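Local coordinates for protein aminotransferase (Neisseria meningitidis Z2491, PDB 3JTX) that probably transfers amino groups between amino acids and oxo acids, using a covalently bound pyridoxal phosphate cofactor as a class I and II aminotransferase, at residues R309-P312 with I313-V317; D337-A340 with F341-L345. All coordinates share one frame; numbering follows the deposited sequence.

Interaction 1 of 2, residues R309-P312 with I313-V317; sequences RVIP and ILQQV
The side-chain amide of Gln315 offers a face to Ile311: the methyl CG2 of Ile311 lies over it, 3.6 Å from CD of Gln315. With CG beside the backbone N (chi1 -77°), the extended glutamine chain folds back beside the preceding turn to meet this methyl; NE2 of Gln315 hydrogen-bonds to Val320 O. The amide of Gln316 works through its edge instead. NE2 of Gln316 donates to Ile313 O at 2.8 Å, in the plane of its amide and almost straight (167°), while OE1 takes a bond from Arg396; the same Ile313 O also accepts from Gln316 N. In the backbone, Leu314 N donates to Val310 O and Gln315 N to Ile311 O. Pro312 brings no N-H to the turn before it, and a kink results; CG1 of Ile313 lies 3.2 Å from Arg309 O. On the buried flank Val310 and Leu314 run side by side, CG1 of Val310 touching CD1 of Leu314 at 3.7 Å. Thus the end of helix 294-314 sets Val310, Ile311 and Leu314 on Ile329 of strand 328-332, whereas Arg309 and Ile313 lean on helix 381-394.

Interaction 2 of 2, residues D337-A340 with F341-L345; sequences DDLA and FARNL
Leu339 and Arg343, one helical turn apart, carry this contact by an apolar branch laid over a flat cation. CG of Leu339 stands 3.7 Å above the plane of the Arg343 guanidinium, over its centre, and CD2 of Leu339 comes to 3.6 Å from NH1 of Arg343. The two side chains slant across each other. Arg343 is extended from CG to NE, which lets it span the turn, and CG of Arg343 passes 3.4 Å from Leu339 O on the way. NE of Arg343 donates to Ala20 O, which together with the leucine on one face would restrict rotation of the guanidinium.

At the start of the helix Asp337 is the N-cap. OD1 of Asp337 accepts from Ala340 N at 3.0 Å, nearly straight at the hydrogen (170°) yet met from above the carboxylate plane. Successive i to i+4 backbone bonds follow, from Phe341 N to Asp337 O through Asn344 N to Ala340 O. OD1 of Asp338 forms a salt bridge with Arg357 and accepts from Gly371 N, which would be expected to favour the charged form of this carboxylate.

Phe341 has CG anti to the backbone N (chi1 -162°), and its ring leads off the helix to meet that of Tyr395, the planes inclined by about 35°. By this route helix 338-349 packs on Ile391 of helix 381-394 and Val373 of strand 372-376, while Ala342 rests on Pro355 of strand 354-355.

Interactions 1 and 2 follow one another along the chain: 309-317 closes helix 294-314, strand 328-332 comes next, and 337-345 opens helix 338-349. Their centres are 19 Å apart and their nearest atoms about 7 Å, so they do not touch directly. What joins them is shared surroundings. Helix 381-394 receives side chains from both, Tyr395 just beyond it meets Val317 as well as Phe341, and in one antiparallel sheet interaction 1 packs on strand 328-332 and interaction 2 on strands 372-376 and 354-355. Together they illustrate how a helix end and a helix start pack against the same small sheet and helix 381-394, consistent with the small domain of fold-type I aminotransferases.

Interaction 1 of 2, residues R309-P312 with I313-V317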
loop_
_atom_site.group_PDB
_atom_site.type_symbol
_atom_site.label_atom_id
_atom_site.label_comp_id
_atom_site.label_asym_id
_atom_site.label_seq_id
_atom_site.Cartn_x
_atom_site.Cartn_y
_atom_site.Cartn_z
ATOM N N ARG A 309 3.831 23.368 30.739
ATOM C CA ARG A 309 2.937 23.429 31.887
ATOM C C ARG A 309 2.838 22.092 32.627
ATOM O O ARG A 309 2.807 22.069 33.859
ATOM C CB ARG A 309 1.564 23.908 31.432
ATOM C CG ARG A 309 1.624 25.298 30.792
ATOM C CD ARG A 309 0.258 25.833 30.395
ATOM N NE ARG A 309 -0.630 25.990 31.549
ATOM C CZ ARG A 309 -1.948 26.203 31.482
ATOM N NH1 ARG A 309 -2.566 26.321 30.307
ATOM N NH2 ARG A 309 -2.650 26.303 32.606
ATOM N N VAL A 310 2.823 20.986 31.882
ATOM C CA VAL A 310 2.654 19.654 32.465
ATOM C C VAL A 310 3.888 19.152 33.233
ATOM O O VAL A 310 3.753 18.577 34.313
ATOM C CB VAL A 310 2.246 18.609 31.376
ATOM C CG1 VAL A 310 2.326 17.197 31.917
ATOM C CG2 VAL A 310 0.859 18.910 30.835
ATOM N N ILE A 311 5.089 19.332 32.676
ATOM C CA ILE A 311 6.282 18.762 33.301
ATOM C C ILE A 311 6.465 19.282 34.735
ATOM O O ILE A 311 6.624 18.473 35.660
ATOM C CB ILE A 311 7.559 18.957 32.443
ATOM C CG1 ILE A 311 7.496 18.090 31.183
ATOM C CG2 ILE A 311 8.818 18.647 33.260
ATOM C CD1 ILE A 311 7.532 16.580 31.431
ATOM N N PRO A 312 6.420 20.614 34.938
ATOM C CA PRO A 312 6.581 21.099 36.320
ATOM C C PRO A 312 5.469 20.647 37.275
ATOM O O PRO A 312 5.719 20.511 38.476
ATOM C CB PRO A 312 6.608 22.632 36.193
ATOM C CG PRO A 312 6.386 22.953 34.773
ATOM C CD PRO A 312 6.254 21.705 33.964
ATOM N N ILE A 313 4.260 20.409 36.762
ATOM C CA ILE A 313 3.180 19.893 37.619
ATOM C C ILE A 313 3.545 18.472 38.068
ATOM O O ILE A 313 3.541 18.174 39.260
ATOM C CB ILE A 313 1.795 19.921 36.923
ATOM C CG1 ILE A 313 1.353 21.365 36.672
ATOM C CG2 ILE A 313 0.732 19.238 37.781
ATOM C CD1 ILE A 313 0.116 21.480 35.805
ATOM N N LEU A 314 3.906 17.616 37.115
ATOM C CA LEU A 314 4.241 16.229 37.444
ATOM C C LEU A 314 5.472 16.133 38.353
ATOM O O LEU A 314 5.565 15.242 39.210
ATOM C CB LEU A 314 4.469 15.405 36.162
ATOM C CG LEU A 314 3.241 15.138 35.281
ATOM C CD1 LEU A 314 3.673 14.398 33.997
ATOM C CD2 LEU A 314 2.139 14.373 36.060
ATOM N N GLN A 315 6.413 17.052 38.176
ATOM C CA GLN A 315 7.646 17.041 38.976
ATOM C C GLN A 315 7.419 17.272 40.475
ATOM O O GLN A 315 8.330 17.079 41.264
ATOM C CB GLN A 315 8.654 18.054 38.431
ATOM C CG GLN A 315 9.376 17.583 37.174
ATOM C CD GLN A 315 10.231 18.667 36.545
ATOM O OE1 GLN A 315 9.972 19.861 36.717
ATOM N NE2 GLN A 315 11.254 18.255 35.806
ATOM N N GLN A 316 6.210 17.670 40.863
ATOM C CA GLN A 316 5.865 17.786 42.269
ATOM C C GLN A 316 5.920 16.446 42.982
ATOM O O GLN A 316 6.158 16.411 44.166
ATOM C CB GLN A 316 4.465 18.374 42.443
ATOM C CG GLN A 316 4.337 19.830 42.032
ATOM C CD GLN A 316 2.898 20.291 42.032
ATOM O OE1 GLN A 316 2.472 20.990 42.933
ATOM N NE2 GLN A 316 2.136 19.867 41.043
ATOM N N VAL A 317 5.679 15.356 42.255
ATOM C CA VAL A 317 5.576 14.016 42.844
ATOM C C VAL A 317 6.476 12.992 42.139
ATOM O O VAL A 317 7.010 12.096 42.788
ATOM C CB VAL A 317 4.097 13.553 42.843
ATOM C CG1 VAL A 317 3.973 12.057 43.070
ATOM C CG2 VAL A 317 3.306 14.329 43.910
#

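Interaction 2 of 2, residues D337-A340 with F341-L345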
loop_
_atom_site.group_PDB
_atom_site.type_symbol
_atom_site.label_atom_id
_atom_site.label_comp_id
_atom_site.label_asym_id
_atom_site.label_seq_id
_atom_site.Cartn_x
_atom_site.Cartn_y
_atom_site.Cartn_z
ATOM N N ASP A 337 4.726 -0.477 39.593
ATOM C CA ASP A 337 3.597 -1.253 39.082
ATOM C C ASP A 337 2.769 -0.403 38.104
ATOM O O ASP A 337 1.818 0.274 38.493
ATOM C CB ASP A 337 2.740 -1.789 40.231
ATOM C CG ASP A 337 1.694 -2.793 39.776
ATOM O OD1 ASP A 337 1.418 -2.889 38.560
ATOM O OD2 ASP A 337 1.135 -3.483 40.642
ATOM N N ASP A 338 3.140 -0.464 36.833
ATOM C CA ASP A 338 2.498 0.335 35.800
ATOM C C ASP A 338 1.053 -0.100 35.518
ATOM O O ASP A 338 0.225 0.724 35.112
ATOM C CB ASP A 338 3.332 0.354 34.514
ATOM C CG ASP A 338 3.750 -1.034 34.057
ATOM O OD1 ASP A 338 4.539 -1.691 34.789
ATOM O OD2 ASP A 338 3.276 -1.483 32.985
ATOM N N LEU A 339 0.749 -1.378 35.751
ATOM C CA LEU A 339 -0.608 -1.889 35.591
ATOM C C LEU A 339 -1.530 -1.291 36.663
ATOM O O LEU A 339 -2.606 -0.784 36.347
ATOM C CB LEU A 339 -0.611 -3.415 35.710
ATOM C CG LEU A 339 -1.908 -4.127 35.358
ATOM C CD1 LEU A 339 -2.389 -3.695 33.944
ATOM C CD2 LEU A 339 -1.680 -5.644 35.445
ATOM N N ALA A 340 -1.085 -1.336 37.917
ATOM C CA ALA A 340 -1.857 -0.794 39.036
ATOM C C ALA A 340 -2.004 0.727 38.898
ATOM O O ALA A 340 -3.043 1.265 39.244
ATOM C CB ALA A 340 -1.218 -1.160 40.375
ATOM N N PHE A 341 -0.976 1.392 38.364
ATOM C CA PHE A 341 -1.019 2.839 38.082
ATOM C C PHE A 341 -2.137 3.200 37.081
ATOM O O PHE A 341 -2.973 4.060 37.344
ATOM C CB PHE A 341 0.342 3.289 37.549
ATOM C CG PHE A 341 0.572 4.768 37.617
ATOM C CD1 PHE A 341 0.999 5.360 38.798
ATOM C CD2 PHE A 341 0.411 5.560 36.496
ATOM C CE1 PHE A 341 1.214 6.741 38.865
ATOM C CE2 PHE A 341 0.640 6.933 36.546
ATOM C CZ PHE A 341 1.039 7.522 37.731
ATOM N N ALA A 342 -2.152 2.522 35.941
ATOM C CA ALA A 342 -3.165 2.767 34.927
ATOM C C ALA A 342 -4.568 2.443 35.461
ATOM O O ALA A 342 -5.527 3.172 35.187
ATOM C CB ALA A 342 -2.864 1.968 33.657
ATOM N N ARG A 343 -4.683 1.356 36.219
ATOM C CA ARG A 343 -5.962 0.964 36.806
ATOM C C ARG A 343 -6.476 2.019 37.787
ATOM O O ARG A 343 -7.663 2.333 37.786
ATOM C CB ARG A 343 -5.854 -0.397 37.489
ATOM C CG ARG A 343 -5.881 -1.533 36.485
ATOM C CD ARG A 343 -5.644 -2.874 37.135
ATOM N NE ARG A 343 -5.840 -3.940 36.160
ATOM C CZ ARG A 343 -5.414 -5.192 36.292
ATOM N NH1 ARG A 343 -4.721 -5.585 37.354
ATOM N NH2 ARG A 343 -5.665 -6.049 35.323
ATOM N N ASN A 344 -5.588 2.574 38.596
ATOM C CA ASN A 344 -5.987 3.609 39.576
ATOM C C ASN A 344 -6.416 4.923 38.901
ATOM O O ASN A 344 -7.427 5.541 39.285
ATOM C CB ASN A 344 -4.849 3.836 40.576
ATOM C CG ASN A 344 -5.259 4.687 41.765
ATOM O OD1 ASN A 344 -6.356 4.544 42.300
ATOM N ND2 ASN A 344 -4.367 5.578 42.192
ATOM N N LEU A 345 -5.685 5.337 37.876
ATOM C CA LEU A 345 -6.027 6.564 37.152
ATOM C C LEU A 345 -7.376 6.451 36.459
ATOM O O LEU A 345 -8.119 7.435 36.377
ATOM C CB LEU A 345 -4.951 6.926 36.120
ATOM C CG LEU A 345 -3.580 7.367 36.657
ATOM C CD1 LEU A 345 -2.803 8.085 35.547
ATOM C CD2 LEU A 345 -3.680 8.210 37.881
#